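Local coordinates for enoyl-CoA hydratase/isomerase (Pseudomonas aeruginosa, PDB 3LAO), which probably hydrates the side-chain double bond of a steroid enoyl-CoA thioester, as a homotrimeric member of the enoyl-CoA hydratase/isomerase (crotonase) family, at residues A130-G135 with F176-A181; V155-A160 with M184-E189. All coordinates share one frame; numbering follows the deposited sequence.

In the fold
From the N terminus, after four strands of the six-stranded sheet, the chain enters strand 129-133 and the turn of contact 1, then 155-160, most of it in the short helix 156-161. It returns through strand 175-177 and helix 178-183, closing the loop of contact 1, and the residues that follow, 184-189, close that of contact 2. The four segments alternate, so the two loops cross. Contact 1 joins the six-stranded sheet to helix 178-183; contact 2 joins the exit of that helix to helix 156-161 at the trimer interface. They meet where Ala132 CB packs on Leu187 CD1 and where Ala130 O probably accepts a hydrogen bond from Thr188 N, just before edge strand 189-191.

Contact 1: residues A130-G135 with F176-A181; sequences AVAARG and FDADEA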
loop_
_atom_site.group_PDB
_atom_site.type_symbol
_atom_site.label_atom_id
_atom_site.label_comp_id
_atom_site.label_asym_id
_atom_site.label_seq_id
_atom_site.Cartn_x
_atom_site.Cartn_y
_atom_site.Cartn_z
ATOM N N ALA B 130 -12.520 3.008 -11.148
ATOM C CA ALA B 130 -13.143 1.779 -11.585
ATOM C C ALA B 130 -14.521 1.649 -10.978
ATOM O O ALA B 130 -14.676 1.637 -9.759
ATOM C CB ALA B 130 -12.242 0.533 -11.217
ATOM N N VAL B 131 -15.520 1.567 -11.835
ATOM C CA VAL B 131 -16.882 1.350 -11.405
ATOM C C VAL B 131 -17.452 0.029 -11.938
ATOM O O VAL B 131 -17.384 -0.243 -13.127
ATOM C CB VAL B 131 -17.756 2.496 -11.906
ATOM C CG1 VAL B 131 -19.221 2.221 -11.622
ATOM C CG2 VAL B 131 -17.300 3.793 -11.246
ATOM N N ALA B 132 -18.046 -0.760 -11.052
ATOM C CA ALA B 132 -18.608 -2.050 -11.409
ATOM C C ALA B 132 -20.089 -2.172 -11.031
ATOM O O ALA B 132 -20.540 -1.646 -10.008
ATOM C CB ALA B 132 -17.813 -3.182 -10.744
ATOM N N ALA B 133 -20.824 -2.879 -11.875
ATOM C CA ALA B 133 -22.208 -3.261 -11.622
ATOM C C ALA B 133 -22.225 -4.266 -10.484
ATOM O O ALA B 133 -21.380 -5.161 -10.438
ATOM C CB ALA B 133 -22.807 -3.898 -12.888
ATOM N N ARG B 134 -23.147 -4.090 -9.548
ATOM C CA ARG B 134 -23.400 -5.102 -8.533
ATOM C C ARG B 134 -23.569 -6.457 -9.209
ATOM O O ARG B 134 -24.252 -6.564 -10.235
ATOM C CB ARG B 134 -24.670 -4.751 -7.780
ATOM C CG ARG B 134 -25.083 -5.731 -6.720
ATOM C CD ARG B 134 -25.801 -4.980 -5.602
ATOM N NE ARG B 134 -24.846 -4.268 -4.752
ATOM C CZ ARG B 134 -24.798 -2.942 -4.598
ATOM N NH1 ARG B 134 -25.662 -2.151 -5.240
ATOM N NH2 ARG B 134 -23.883 -2.410 -3.790
ATOM N N GLY B 135 -22.920 -7.486 -8.670
ATOM C CA GLY B 135 -23.044 -8.798 -9.279
ATOM C C GLY B 135 -22.039 -9.099 -10.379
ATOM O O GLY B 135 -22.073 -10.171 -10.979
ATOM N N PHE B 176 -14.837 -13.858 -7.004
ATOM C CA PHE B 176 -15.387 -12.872 -6.075
ATOM C C PHE B 176 -16.285 -11.943 -6.817
ATOM O O PHE B 176 -16.243 -11.901 -8.048
ATOM C CB PHE B 176 -14.319 -12.086 -5.327
ATOM C CG PHE B 176 -13.207 -11.532 -6.202
ATOM C CD1 PHE B 176 -12.221 -12.369 -6.705
ATOM C CD2 PHE B 176 -13.121 -10.152 -6.453
ATOM C CE1 PHE B 176 -11.205 -11.870 -7.476
ATOM C CE2 PHE B 176 -12.110 -9.637 -7.212
ATOM C CZ PHE B 176 -11.139 -10.498 -7.722
ATOM N N ASP B 177 -17.137 -11.231 -6.091
ATOM C CA ASP B 177 -18.045 -10.318 -6.755
ATOM C C ASP B 177 -17.643 -8.864 -6.506
ATOM O O ASP B 177 -16.634 -8.583 -5.837
ATOM C CB ASP B 177 -19.533 -10.586 -6.411
ATOM C CG ASP B 177 -19.869 -10.330 -4.940
ATOM O OD1 ASP B 177 -18.984 -9.861 -4.201
ATOM O OD2 ASP B 177 -21.030 -10.607 -4.519
ATOM N N ALA B 178 -18.453 -7.963 -7.062
ATOM C CA ALA B 178 -18.228 -6.535 -6.985
ATOM C C ALA B 178 -18.065 -6.037 -5.543
ATOM O O ALA B 178 -17.261 -5.132 -5.280
ATOM C CB ALA B 178 -19.341 -5.807 -7.664
ATOM N N ASP B 179 -18.808 -6.615 -4.603
ATOM C CA ASP B 179 -18.742 -6.087 -3.246
ATOM C C ASP B 179 -17.434 -6.449 -2.559
ATOM O O ASP B 179 -16.880 -5.654 -1.765
ATOM C CB ASP B 179 -19.966 -6.492 -2.428
ATOM C CG ASP B 179 -21.165 -5.609 -2.729
ATOM O OD1 ASP B 179 -22.229 -6.150 -3.101
ATOM O OD2 ASP B 179 -21.039 -4.369 -2.629
ATOM N N GLU B 180 -16.934 -7.635 -2.890
ATOM C CA GLU B 180 -15.661 -8.105 -2.367
ATOM C C GLU B 180 -14.491 -7.333 -3.017
ATOM O O GLU B 180 -13.502 -6.957 -2.360
ATOM C CB GLU B 180 -15.566 -9.621 -2.610
ATOM C CG GLU B 180 -14.262 -10.282 -2.132
ATOM C CD GLU B 180 -14.120 -10.378 -0.620
ATOM O OE1 GLU B 180 -14.990 -9.860 0.111
ATOM O OE2 GLU B 180 -13.124 -10.986 -0.168
ATOM N N ALA B 181 -14.621 -7.071 -4.314
ATOM C CA ALA B 181 -13.649 -6.230 -4.990
ATOM C C ALA B 181 -13.575 -4.790 -4.378
ATOM O O ALA B 181 -12.486 -4.253 -4.183
ATOM C CB ALA B 181 -13.886 -6.228 -6.496
HETATM O O HOH W 1 -21.661 -7.499 -5.777
#
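Ala178, in the first turn of helix 178-183, packs against the end of strand 129-133, part of the six-stranded sheet of the crotonase fold. Its CB points at the strand end and the turn beyond it. Ala178 CB sits 3.5 Å from Ala133 O. Ala132 CB, directed back at the helix, lies 4.3 Å from Ala178 CB. The backbones come nearest at Arg134 and Ala178, whose CA atoms are 5.6 Å apart. Val190 of the neighbouring strand 189-191 touches both Ala178 and Arg134.

Charged groups meet next to this small apolar patch. Arg134 CG is anti to the backbone N (chi1 178°) and the chain bends again at chi2 and chi3, which sets NE beside Asp179. The two flat groups are nearly coplanar, 23° apart, and Asp179 OD1 lies at the guanidinium edge, but the salt bridge from Arg134 NE to Asp179 OD1 is long at 3.6 Å. The stronger polar partner of Arg134 is Glu192, which pairs with NH1.

Helix 178-183 is N-capped by Asp177. Asp177 OD1 accepts from Glu180 N at 3.3 Å, nearly in line with the C-O bond, and receives a weaker bond from Asp179 N.

One water links the turn to the helix. It accepts from Gly135 N, a residue whose positive phi (88°) suits glycine, and donates to Asp179 OD1 at 3.1 Å; a weak bond from Asp179 N also reaches it.

Contact 2: residues V155-A160 with M184-E189; sequences VRFPRA and MRLLTE
Ala160 O is gripped by two arginines. Arg185 NH2 of the same chain reaches Ala160 O at 3.0 Å and Arg185 NE does so at 3.1 Å; both bonds are weak, bent to about 125°. NH1 of Arg185 from the second subunit gives Ala160 O a further hydrogen bond. By the same symmetry, NH1 of this chain's Arg185 binds Ala160 O of the third subunit. Arg185 is the residue of positive phi (70°) in the Schellman motif that ends helix 178-183, and its CB points toward helix 156-161.

The apolar half centres on Leu186. Its CD2 presses on Ala160 CB at 3.5 Å and reaches Phe157 CD1 at 3.9 Å, while CD1 lies equally near Phe157 CE1. Phe157 CG is anti to the backbone N (chi1 -157°). Selenomethionine Met184 brings CE to the ring edge, 4.2 Å from Phe157 CZ. Phe176 of strand 175-177 touches all three of Phe157, Met184 and Leu186.

Guanidinium groups of neighbouring subunits come close, which would be expected to disfavour their approach; sharing carbonyl oxygens such as Ala160 O may compensate, since each accepts from arginines of two chains and so bridges the trimer interface.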
loop_
_atom_site.group_PDB
_atom_site.type_symbol
_atom_site.label_atom_id
_atom_site.label_comp_id
_atom_site.label_asym_id
_atom_site.label_seq_id
_atom_site.Cartn_x
_atom_site.Cartn_y
_atom_site.Cartn_z
ATOM N N VAL B 155 1.528 -6.681 -9.461
ATOM C CA VAL B 155 1.722 -6.124 -8.139
ATOM C C VAL B 155 0.566 -5.213 -7.735
ATOM O O VAL B 155 0.406 -4.890 -6.541
ATOM C CB VAL B 155 2.959 -5.277 -8.132
ATOM C CG1 VAL B 155 3.742 -5.518 -6.846
ATOM C CG2 VAL B 155 3.761 -5.616 -9.369
ATOM N N ARG B 156 -0.215 -4.783 -8.728
ATOM C CA ARG B 156 -1.310 -3.859 -8.485
ATOM C C ARG B 156 -2.326 -4.488 -7.542
ATOM O O ARG B 156 -2.796 -3.845 -6.591
ATOM C CB ARG B 156 -1.949 -3.402 -9.798
ATOM C CG ARG B 156 -0.913 -2.772 -10.717
ATOM C CD ARG B 156 -1.445 -1.609 -11.554
ATOM N NE ARG B 156 -0.379 -1.091 -12.413
ATOM C CZ ARG B 156 -0.236 -1.347 -13.714
ATOM N NH1 ARG B 156 -1.130 -2.110 -14.371
ATOM N NH2 ARG B 156 0.818 -0.834 -14.357
ATOM N N PHE B 157 -2.639 -5.756 -7.784
ATOM C CA PHE B 157 -3.578 -6.462 -6.933
ATOM C C PHE B 157 -3.119 -6.413 -5.437
ATOM O O PHE B 157 -3.872 -5.937 -4.571
ATOM C CB PHE B 157 -3.758 -7.880 -7.464
ATOM C CG PHE B 157 -5.054 -8.531 -7.048
ATOM C CD1 PHE B 157 -5.659 -8.202 -5.846
ATOM C CD2 PHE B 157 -5.641 -9.497 -7.844
ATOM C CE1 PHE B 157 -6.820 -8.809 -5.449
ATOM C CE2 PHE B 157 -6.806 -10.120 -7.450
ATOM C CZ PHE B 157 -7.392 -9.777 -6.238
ATOM N N PRO B 158 -1.870 -6.844 -5.132
ATOM C CA PRO B 158 -1.436 -6.775 -3.724
ATOM C C PRO B 158 -1.344 -5.352 -3.187
ATOM O O PRO B 158 -1.658 -5.171 -2.014
ATOM C CB PRO B 158 -0.047 -7.424 -3.727
ATOM C CG PRO B 158 0.011 -8.247 -5.000
ATOM C CD PRO B 158 -0.972 -7.679 -5.971
ATOM N N ARG B 159 -0.920 -4.381 -4.005
ATOM C CA ARG B 159 -0.935 -2.958 -3.625
ATOM C C ARG B 159 -2.325 -2.513 -3.235
ATOM O O ARG B 159 -2.488 -1.914 -2.188
ATOM C CB ARG B 159 -0.400 -2.047 -4.735
ATOM C CG ARG B 159 1.044 -2.298 -5.085
ATOM C CD ARG B 159 1.911 -2.309 -3.828
ATOM N NE ARG B 159 3.306 -2.614 -4.129
ATOM C CZ ARG B 159 4.012 -3.572 -3.535
ATOM N NH1 ARG B 159 5.268 -3.765 -3.899
ATOM N NH2 ARG B 159 3.469 -4.333 -2.583
ATOM N N ALA B 160 -3.336 -2.832 -4.052
ATOM C CA ALA B 160 -4.686 -2.480 -3.667
ATOM C C ALA B 160 -5.147 -3.288 -2.454
ATOM O O ALA B 160 -5.518 -2.707 -1.423
ATOM C CB ALA B 160 -5.649 -2.657 -4.804
HETATM N N MSE B 184 -11.720 -4.738 -1.057
HETATM C CA MSE B 184 -10.300 -4.885 -1.231
HETATM C C MSE B 184 -9.724 -3.690 -1.978
HETATM O O MSE B 184 -8.540 -3.700 -2.315
HETATM C CB MSE B 184 -10.001 -6.163 -2.040
HETATM C CG MSE B 184 -10.323 -7.483 -1.333
HETATM SE SE MSE B 184 -9.677 -9.124 -2.299
HETATM C CE MSE B 184 -10.763 -8.939 -3.932
ATOM N N ARG B 185 -10.561 -2.687 -2.266
ATOM C CA ARG B 185 -10.096 -1.437 -2.895
ATOM C C ARG B 185 -9.657 -1.580 -4.355
ATOM O O ARG B 185 -8.745 -0.888 -4.815
ATOM C CB ARG B 185 -8.959 -0.824 -2.068
ATOM C CG ARG B 185 -9.471 -0.292 -0.745
ATOM C CD ARG B 185 -8.327 0.149 0.171
ATOM N NE ARG B 185 -6.995 -0.141 -0.368
ATOM C CZ ARG B 185 -5.857 0.310 0.177
ATOM N NH1 ARG B 185 -5.903 1.078 1.279
ATOM N NH2 ARG B 185 -4.668 0.004 -0.373
ATOM N N LEU B 186 -10.285 -2.488 -5.081
ATOM C CA LEU B 186 -10.022 -2.602 -6.508
ATOM C C LEU B 186 -10.994 -1.714 -7.300
ATOM O O LEU B 186 -10.746 -1.365 -8.437
ATOM C CB LEU B 186 -10.096 -4.058 -6.961
ATOM C CG LEU B 186 -9.373 -5.130 -6.130
ATOM C CD1 LEU B 186 -9.752 -6.495 -6.631
ATOM C CD2 LEU B 186 -7.882 -5.000 -6.154
ATOM N N LEU B 187 -12.100 -1.340 -6.681
ATOM C CA LEU B 187 -13.124 -0.569 -7.371
ATOM C C LEU B 187 -13.212 0.707 -6.644
ATOM O O LEU B 187 -12.845 0.760 -5.477
ATOM C CB LEU B 187 -14.493 -1.227 -7.201
ATOM C CG LEU B 187 -14.450 -2.526 -7.968
ATOM C CD1 LEU B 187 -15.759 -3.292 -7.863
ATOM C CD2 LEU B 187 -14.167 -2.124 -9.387
ATOM N N THR B 188 -13.733 1.725 -7.308
ATOM C CA THR B 188 -13.954 2.987 -6.661
ATOM C C THR B 188 -15.345 2.925 -6.110
ATOM O O THR B 188 -15.616 3.424 -5.022
ATOM C CB THR B 188 -13.871 4.143 -7.687
ATOM O OG1 THR B 188 -12.750 3.950 -8.564
ATOM C CG2 THR B 188 -13.771 5.500 -6.996
ATOM N N GLU B 189 -16.239 2.298 -6.871
ATOM C CA GLU B 189 -17.650 2.295 -6.509
ATOM C C GLU B 189 -18.418 1.101 -7.092
ATOM O O GLU B 189 -18.143 0.651 -8.207
ATOM C CB GLU B 189 -18.312 3.596 -6.967
ATOM C CG GLU B 189 -19.660 3.855 -6.295
ATOM C CD GLU B 189 -20.258 5.214 -6.684
ATOM O OE1 GLU B 189 -19.484 6.174 -6.869
ATOM O OE2 GLU B 189 -21.499 5.321 -6.812
#